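Local atomic coordinates of putative 4-Hydroxy-2-oxoglutarate aldolase / 2-dehydro-3-deoxyphosphogluconate aldolase (Yersinia enterocolitica, PDB entry 3LM7), a protein that is a putative aldolase of the KDGP aldolase family with a TIM-barrel type of fold, its precise function being unestablished. Residues R14-V19 / H37-V42; V90-V95 / H112-N117; Q97-V102 / K155-S160. All blocks are in the same frame, centred on the assembly; numbering follows the deposited sequence.

Interaction 1. Residues R14-V19 / H37-V42; sequences RVCLNV and HVLVGV
Val19 sets its CG2 methyl over CG2 of Val38, 3.8 Å away, the two side chains crossing at about a right angle. The contact joins neighbouring parallel strands of a beta-alpha-beta unit in the TIM-barrel sheet, and helix 24-33, which links them in sequence, packs on this same valine pair through Ile30. Leu17 lies on that face as well, its CB 4.0 Å from CG2 of Val38, with helix 234-247 packing against its side chain. The backbones interlock in alternation: Leu17 N donates to His37 O and Leu39 N to Leu17 O, then Val19 N to Leu39 O and Gly41 N to Val19 O, the last at 2.7 Å and nearly straight (170° at the hydrogen).

Asn18 and Leu39 project from the other face of the sheet. The asparagine OD1 lies 4.0 Å from Leu39 CB, a van der Waals contact, and is hydrogen-bonded to Ser69 OG. At the N-terminal end Cys16 has SG anti to its backbone N (chi1 -175°), which carries the sulfur to the neighbouring strand. There SG rests 3.6 Å from Val38 N and 3.8 Å from Leu39 CG.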
# COMPACT_ATOMS: atom_id res chain seq x y z
N ARG A 14 -3.03 5.39 4.96
CA ARG A 14 -2.24 6.12 3.97
C ARG A 14 -1.29 7.12 4.57
O ARG A 14 -0.15 7.21 4.12
CB ARG A 14 -3.12 6.86 2.95
CG ARG A 14 -3.89 6.02 1.96
CD ARG A 14 -2.99 5.22 0.97
NE ARG A 14 -2.09 5.92 0.02
CZ ARG A 14 -2.46 6.48 -1.13
NH1 ARG A 14 -3.76 6.58 -1.42
NH2 ARG A 14 -1.56 7.03 -1.97
N VAL A 15 -1.77 7.95 5.50
CA VAL A 15 -0.97 9.12 5.96
C VAL A 15 -0.94 9.24 7.44
O VAL A 15 -2.04 9.18 8.08
CB VAL A 15 -1.54 10.46 5.42
CG1 VAL A 15 -0.69 11.66 6.01
CG2 VAL A 15 -1.48 10.43 3.88
N CYS A 16 0.26 9.46 8.00
CA CYS A 16 0.39 9.64 9.46
C CYS A 16 1.25 10.88 9.68
O CYS A 16 2.32 11.01 9.08
CB CYS A 16 1.03 8.38 10.12
SG CYS A 16 1.05 8.50 11.95
N LEU A 17 0.81 11.79 10.53
CA LEU A 17 1.59 13.00 10.77
C LEU A 17 2.79 12.64 11.62
O LEU A 17 2.75 11.69 12.40
CB LEU A 17 0.74 14.06 11.55
CG LEU A 17 -0.55 14.46 10.86
CD1 LEU A 17 -1.25 15.44 11.82
CD2 LEU A 17 -0.31 15.15 9.47
N ASN A 18 3.84 13.46 11.55
CA ASN A 18 4.91 13.39 12.50
C ASN A 18 5.29 14.79 12.99
O ASN A 18 5.73 15.64 12.19
CB ASN A 18 6.12 12.59 11.86
CG ASN A 18 7.26 12.23 12.83
OD1 ASN A 18 7.88 11.10 12.71
ND2 ASN A 18 7.64 13.14 13.71
N VAL A 19 5.19 15.03 14.32
CA VAL A 19 5.42 16.39 14.82
C VAL A 19 6.14 16.18 16.11
O VAL A 19 6.12 15.08 16.66
CB VAL A 19 4.03 17.20 15.03
CG1 VAL A 19 3.19 17.21 13.75
CG2 VAL A 19 3.17 16.52 16.13
N HIS A 37 -3.73 9.94 14.81
CA HIS A 37 -3.04 9.75 13.50
C HIS A 37 -1.72 10.58 13.43
O HIS A 37 -1.50 11.41 12.51
CB HIS A 37 -3.96 10.10 12.31
CG HIS A 37 -5.24 9.34 12.32
ND1 HIS A 37 -5.30 7.97 12.20
CD2 HIS A 37 -6.52 9.77 12.48
CE1 HIS A 37 -6.56 7.58 12.28
NE2 HIS A 37 -7.31 8.65 12.48
N VAL A 38 -0.85 10.29 14.39
CA VAL A 38 0.35 11.06 14.60
C VAL A 38 1.39 10.19 15.28
O VAL A 38 1.08 9.25 16.01
CB VAL A 38 0.06 12.34 15.42
CG1 VAL A 38 -0.38 12.00 16.93
CG2 VAL A 38 1.20 13.30 15.41
N LEU A 39 2.62 10.52 14.96
CA LEU A 39 3.80 10.07 15.64
C LEU A 39 4.42 11.31 16.29
O LEU A 39 4.63 12.37 15.65
CB LEU A 39 4.79 9.45 14.64
CG LEU A 39 4.24 8.19 13.96
CD1 LEU A 39 5.04 7.93 12.64
CD2 LEU A 39 4.36 7.02 14.99
N VAL A 40 4.66 11.21 17.59
CA VAL A 40 5.17 12.30 18.36
C VAL A 40 6.64 12.15 18.55
O VAL A 40 7.09 11.11 19.11
CB VAL A 40 4.44 12.24 19.76
CG1 VAL A 40 5.04 13.23 20.68
CG2 VAL A 40 2.96 12.46 19.54
N GLY A 41 7.42 13.11 18.02
CA GLY A 41 8.91 13.03 18.06
C GLY A 41 9.49 13.42 19.39
O GLY A 41 9.13 14.46 19.96
N VAL A 42 10.38 12.58 19.92
CA VAL A 42 11.15 12.92 21.12
C VAL A 42 12.62 12.68 20.75
O VAL A 42 12.94 11.68 20.13
CB VAL A 42 10.76 12.01 22.30
CG1 VAL A 42 11.59 12.39 23.62
CG2 VAL A 42 9.20 12.17 22.54

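Interaction 2. Residues V90-V95 / H112-N117; sequences VQPQHV and HDTVVN
Thr114 turns its hydroxyl onto the backbone of Pro92: OG1 donates to Pro92 O at 2.7 Å, nearly along the C=O axis. Its CG2 methyl, anti to the backbone N, instead packs 3.7 Å from Val95 CG2 and 4.2 Å from Pro92 CG, so the two branches of one side chain divide polar and apolar work. Beyond it the backbones pair in register, with Val115 N bonded to Gln93 O, Val95 N to Val115 O at 2.7 Å, and Asn117 N to Val95 O.

His94 CG is anti to its backbone N (chi1 -173°), and the ring leans obliquely toward the second strand. CD2 lies 3.5 Å from Val115 CG1, while CE1 comes within 3.4 Å of Asn117 ND2, the ring and amide planes being 74° apart.

Strands 94-95 and 115-120 are thus parallel neighbours of the TIM-barrel sheet, the two strands of a beta-alpha-beta unit whose helix 102-109 packs through Leu109 on Thr114 and Val116.

In the next shell, Glu191 OE1 accepts from both His94 NE2 and Asn117 ND2, tying the imidazole and the amide to one carboxylate oxygen. His94 ND1 is hydrogen-bonded to Ser69 OG, so the ring is held at both nitrogens. Asn117 ND2 also reaches Asn96 OD1, giving the amide nitrogen a second acceptor. Further back, Gln111 NE2 bonds to Thr114 OG1 and to Gln91 OE1, linking the threonine hydroxyl to the residue that follows helix 80-90.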
# COMPACT_ATOMS: atom_id res chain seq x y z
N VAL A 90 13.26 0.77 23.57
CA VAL A 90 11.95 1.39 23.62
C VAL A 90 10.90 0.65 22.77
O VAL A 90 9.72 0.63 23.13
CB VAL A 90 12.04 2.87 23.20
CG1 VAL A 90 10.62 3.48 23.01
CG2 VAL A 90 12.85 3.64 24.25
N GLN A 91 11.30 0.14 21.61
CA GLN A 91 10.38 -0.47 20.63
C GLN A 91 9.24 0.46 20.27
O GLN A 91 8.04 0.10 20.47
CB GLN A 91 9.82 -1.80 21.18
CG GLN A 91 10.93 -2.82 21.47
CD GLN A 91 11.39 -3.49 20.17
OE1 GLN A 91 10.57 -3.99 19.41
NE2 GLN A 91 12.70 -3.53 19.94
N PRO A 92 9.56 1.62 19.69
CA PRO A 92 8.55 2.57 19.28
C PRO A 92 7.89 2.18 17.98
O PRO A 92 8.24 1.11 17.38
CB PRO A 92 9.38 3.86 19.04
CG PRO A 92 10.62 3.30 18.33
CD PRO A 92 10.90 2.00 19.17
N GLN A 93 6.97 3.04 17.51
CA GLN A 93 6.36 2.86 16.20
C GLN A 93 7.25 3.36 15.06
O GLN A 93 7.09 2.91 13.93
CB GLN A 93 5.00 3.56 16.09
CG GLN A 93 3.92 2.71 16.84
CD GLN A 93 2.60 3.47 16.96
OE1 GLN A 93 2.44 4.53 16.37
NE2 GLN A 93 1.65 2.93 17.78
N HIS A 94 8.19 4.22 15.38
CA HIS A 94 8.91 4.93 14.32
C HIS A 94 10.29 5.35 14.79
O HIS A 94 10.45 5.79 15.96
CB HIS A 94 8.12 6.23 13.94
CG HIS A 94 8.70 6.94 12.76
ND1 HIS A 94 9.61 7.96 12.89
CD2 HIS A 94 8.51 6.76 11.42
CE1 HIS A 94 9.92 8.42 11.69
NE2 HIS A 94 9.28 7.70 10.79
N VAL A 95 11.28 5.27 13.87
CA VAL A 95 12.64 5.65 14.22
C VAL A 95 13.19 6.52 13.08
O VAL A 95 13.04 6.13 11.91
CB VAL A 95 13.55 4.37 14.30
CG1 VAL A 95 15.08 4.71 14.47
CG2 VAL A 95 13.04 3.40 15.46
N HIS A 112 10.35 -6.13 11.92
CA HIS A 112 10.17 -5.21 10.80
C HIS A 112 8.90 -4.36 10.88
O HIS A 112 8.58 -3.68 9.92
CB HIS A 112 10.15 -5.98 9.48
CG HIS A 112 10.59 -5.17 8.29
ND1 HIS A 112 11.92 -5.05 7.92
CD2 HIS A 112 9.88 -4.47 7.37
CE1 HIS A 112 12.01 -4.28 6.84
NE2 HIS A 112 10.78 -3.93 6.48
N ASP A 113 8.21 -4.36 12.01
CA ASP A 113 7.02 -3.50 12.09
C ASP A 113 7.35 -2.07 12.34
O ASP A 113 6.75 -1.18 11.73
CB ASP A 113 6.10 -3.97 13.20
CG ASP A 113 5.56 -5.39 12.92
OD1 ASP A 113 5.29 -5.69 11.76
OD2 ASP A 113 5.44 -6.15 13.87
N THR A 114 8.26 -1.82 13.29
CA THR A 114 8.62 -0.42 13.57
C THR A 114 9.11 0.21 12.25
O THR A 114 9.94 -0.40 11.52
CB THR A 114 9.75 -0.37 14.58
OG1 THR A 114 9.26 -0.84 15.82
CG2 THR A 114 10.24 1.07 14.81
N VAL A 115 8.63 1.41 11.95
CA VAL A 115 9.08 2.12 10.74
C VAL A 115 10.43 2.76 10.97
O VAL A 115 10.59 3.53 11.91
CB VAL A 115 8.03 3.24 10.33
CG1 VAL A 115 8.58 4.11 9.18
CG2 VAL A 115 6.72 2.53 9.87
N VAL A 116 11.42 2.45 10.10
CA VAL A 116 12.73 3.05 10.17
C VAL A 116 12.98 3.82 8.88
O VAL A 116 13.06 3.21 7.76
CB VAL A 116 13.82 1.94 10.26
CG1 VAL A 116 15.22 2.59 10.34
CG2 VAL A 116 13.52 1.11 11.56
N ASN A 117 13.04 5.16 8.99
CA ASN A 117 13.33 5.94 7.79
C ASN A 117 14.85 6.06 7.56
O ASN A 117 15.69 5.73 8.46
CB ASN A 117 12.61 7.33 7.84
CG ASN A 117 13.19 8.29 8.88
OD1 ASN A 117 14.39 8.32 9.12
ND2 ASN A 117 12.34 9.16 9.43

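Interaction 3. Residues Q97-V102 / K155-S160; sequences QVFTGV and KDMGGS
Phe99 presents one face of its ring to the terminal methyl of Met157, a selenomethionine in this model, in a CH-pi and Met-aromatic contact. CE stands 3.7 Å from the ring centroid and only 15° off the ring normal, with its nearest ring carbons CE2 and CZ. The selenium approaches more obliquely, 4.8 Å from the centroid. The two side chains cross at about a right angle: Met157 runs out extended as far as SE and then bends at chi3 (-44°), which tips the methyl over the ring and also brings CE 3.3 Å from Phe99 O.

The contact joins the loop after strand 94-95 to the C-terminal end of helix 147-156 in this TIM-barrel fold. That helix closes in a Schellman motif: Gly158 has positive phi and two bonds run back into the last turn, one of them from Gly158 N to Lys155 O. Leu154 of the same helix packs on Phe99 and Val102.

Val102, at the start of helix 102-109, directs its side chain toward the turn. Its CG1, anti to the backbone N, meets Met157 CB at 4.0 Å and then presses against the glycine backbone, lying 3.4 Å from both N and CA of Gly159.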
# COMPACT_ATOMS: atom_id res chain seq x y z
N GLN A 97 16.40 7.69 11.13
CA GLN A 97 17.82 7.36 11.00
C GLN A 97 18.47 8.11 9.82
O GLN A 97 17.79 8.52 8.89
CB GLN A 97 18.10 5.84 10.81
CG GLN A 97 18.38 5.07 12.15
CD GLN A 97 19.64 5.58 12.84
OE1 GLN A 97 20.37 6.42 12.29
NE2 GLN A 97 19.83 5.18 14.08
N VAL A 98 19.82 8.20 9.85
CA VAL A 98 20.60 8.56 8.66
C VAL A 98 20.88 7.28 7.85
O VAL A 98 20.70 6.18 8.35
CB VAL A 98 21.90 9.32 9.02
CG1 VAL A 98 21.47 10.66 9.69
CG2 VAL A 98 22.85 8.49 9.89
N PHE A 99 21.30 7.45 6.61
CA PHE A 99 21.33 6.32 5.67
C PHE A 99 22.20 5.20 6.27
O PHE A 99 21.85 4.00 6.14
CB PHE A 99 21.92 6.87 4.33
CG PHE A 99 22.02 5.84 3.23
CD1 PHE A 99 20.98 5.70 2.34
CD2 PHE A 99 23.17 5.02 3.11
CE1 PHE A 99 21.03 4.72 1.29
CE2 PHE A 99 23.24 4.03 2.10
CZ PHE A 99 22.17 3.92 1.16
N THR A 100 23.28 5.57 6.96
CA THR A 100 24.27 4.58 7.41
C THR A 100 23.87 4.00 8.77
O THR A 100 24.59 3.21 9.34
CB THR A 100 25.65 5.29 7.58
OG1 THR A 100 25.47 6.53 8.34
CG2 THR A 100 26.22 5.63 6.21
N GLY A 101 22.72 4.41 9.30
CA GLY A 101 22.25 3.89 10.57
C GLY A 101 21.03 2.99 10.46
O GLY A 101 20.63 2.34 11.46
N VAL A 102 20.48 2.85 9.24
CA VAL A 102 19.25 2.04 9.05
C VAL A 102 19.43 0.55 9.36
O VAL A 102 18.60 -0.05 10.04
CB VAL A 102 18.79 2.19 7.61
CG1 VAL A 102 17.70 1.12 7.22
CG2 VAL A 102 18.30 3.61 7.34
N LYS A 155 16.12 -0.69 1.22
CA LYS A 155 15.43 -2.00 1.42
C LYS A 155 16.41 -3.08 1.86
O LYS A 155 16.12 -3.85 2.82
CB LYS A 155 14.73 -2.47 0.14
CG LYS A 155 13.47 -1.62 -0.32
CD LYS A 155 12.93 -2.28 -1.64
CE LYS A 155 11.60 -1.71 -2.07
NZ LYS A 155 11.36 -2.23 -3.43
N ASP A 156 17.56 -3.14 1.18
CA ASP A 156 18.58 -4.14 1.53
C ASP A 156 19.03 -3.96 2.97
O ASP A 156 19.46 -4.94 3.64
CB ASP A 156 19.83 -3.98 0.63
CG ASP A 156 19.61 -4.47 -0.78
OD1 ASP A 156 18.75 -5.36 -0.97
OD2 ASP A 156 20.37 -4.03 -1.69
N MSE A 157 19.00 -2.73 3.46
CA MSE A 157 19.40 -2.47 4.86
C MSE A 157 18.27 -2.64 5.90
O MSE A 157 18.53 -2.51 7.06
CB MSE A 157 20.10 -1.09 4.97
CG MSE A 157 21.44 -1.13 4.18
SE MSE A 157 22.39 0.53 4.19
CE MSE A 157 21.01 1.76 3.86
N GLY A 158 17.06 -3.01 5.49
CA GLY A 158 15.98 -3.18 6.47
C GLY A 158 15.15 -1.91 6.62
O GLY A 158 14.25 -1.85 7.48
N GLY A 159 15.38 -0.91 5.78
CA GLY A 159 14.67 0.39 5.98
C GLY A 159 13.23 0.29 5.50
O GLY A 159 12.88 -0.59 4.61
N SER A 160 12.38 1.17 6.04
CA SER A 160 10.93 1.17 5.66
C SER A 160 10.55 2.31 4.71
O SER A 160 9.56 2.19 3.93
CB SER A 160 10.05 1.38 6.92
OG SER A 160 10.37 0.55 8.01

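In the fold
Along the chain, interaction 1 is complete before interaction 2 opens, whereas interactions 2 and 3 interleave: 97-102 falls between the two segments of interaction 2. Interactions 1 and 2 lie on the same parallel barrel sheet, their centres about 12 Å apart. They touch where Leu39 packs on Gln93 and His94, and Ser69 OG, on the intervening strand 68-71, bonds to both Asn18 and His94. Interaction 3 is also about 12 Å from interaction 2, centre to centre, joined to it by probable hydrogen bonds from Ser160 N to Val116 O and from Gln97 N to Asn117 OD1. Interactions 1 and 3 do not touch; interaction 2 touches both, linking barrel strands to loop 97-102 and segment 155-160.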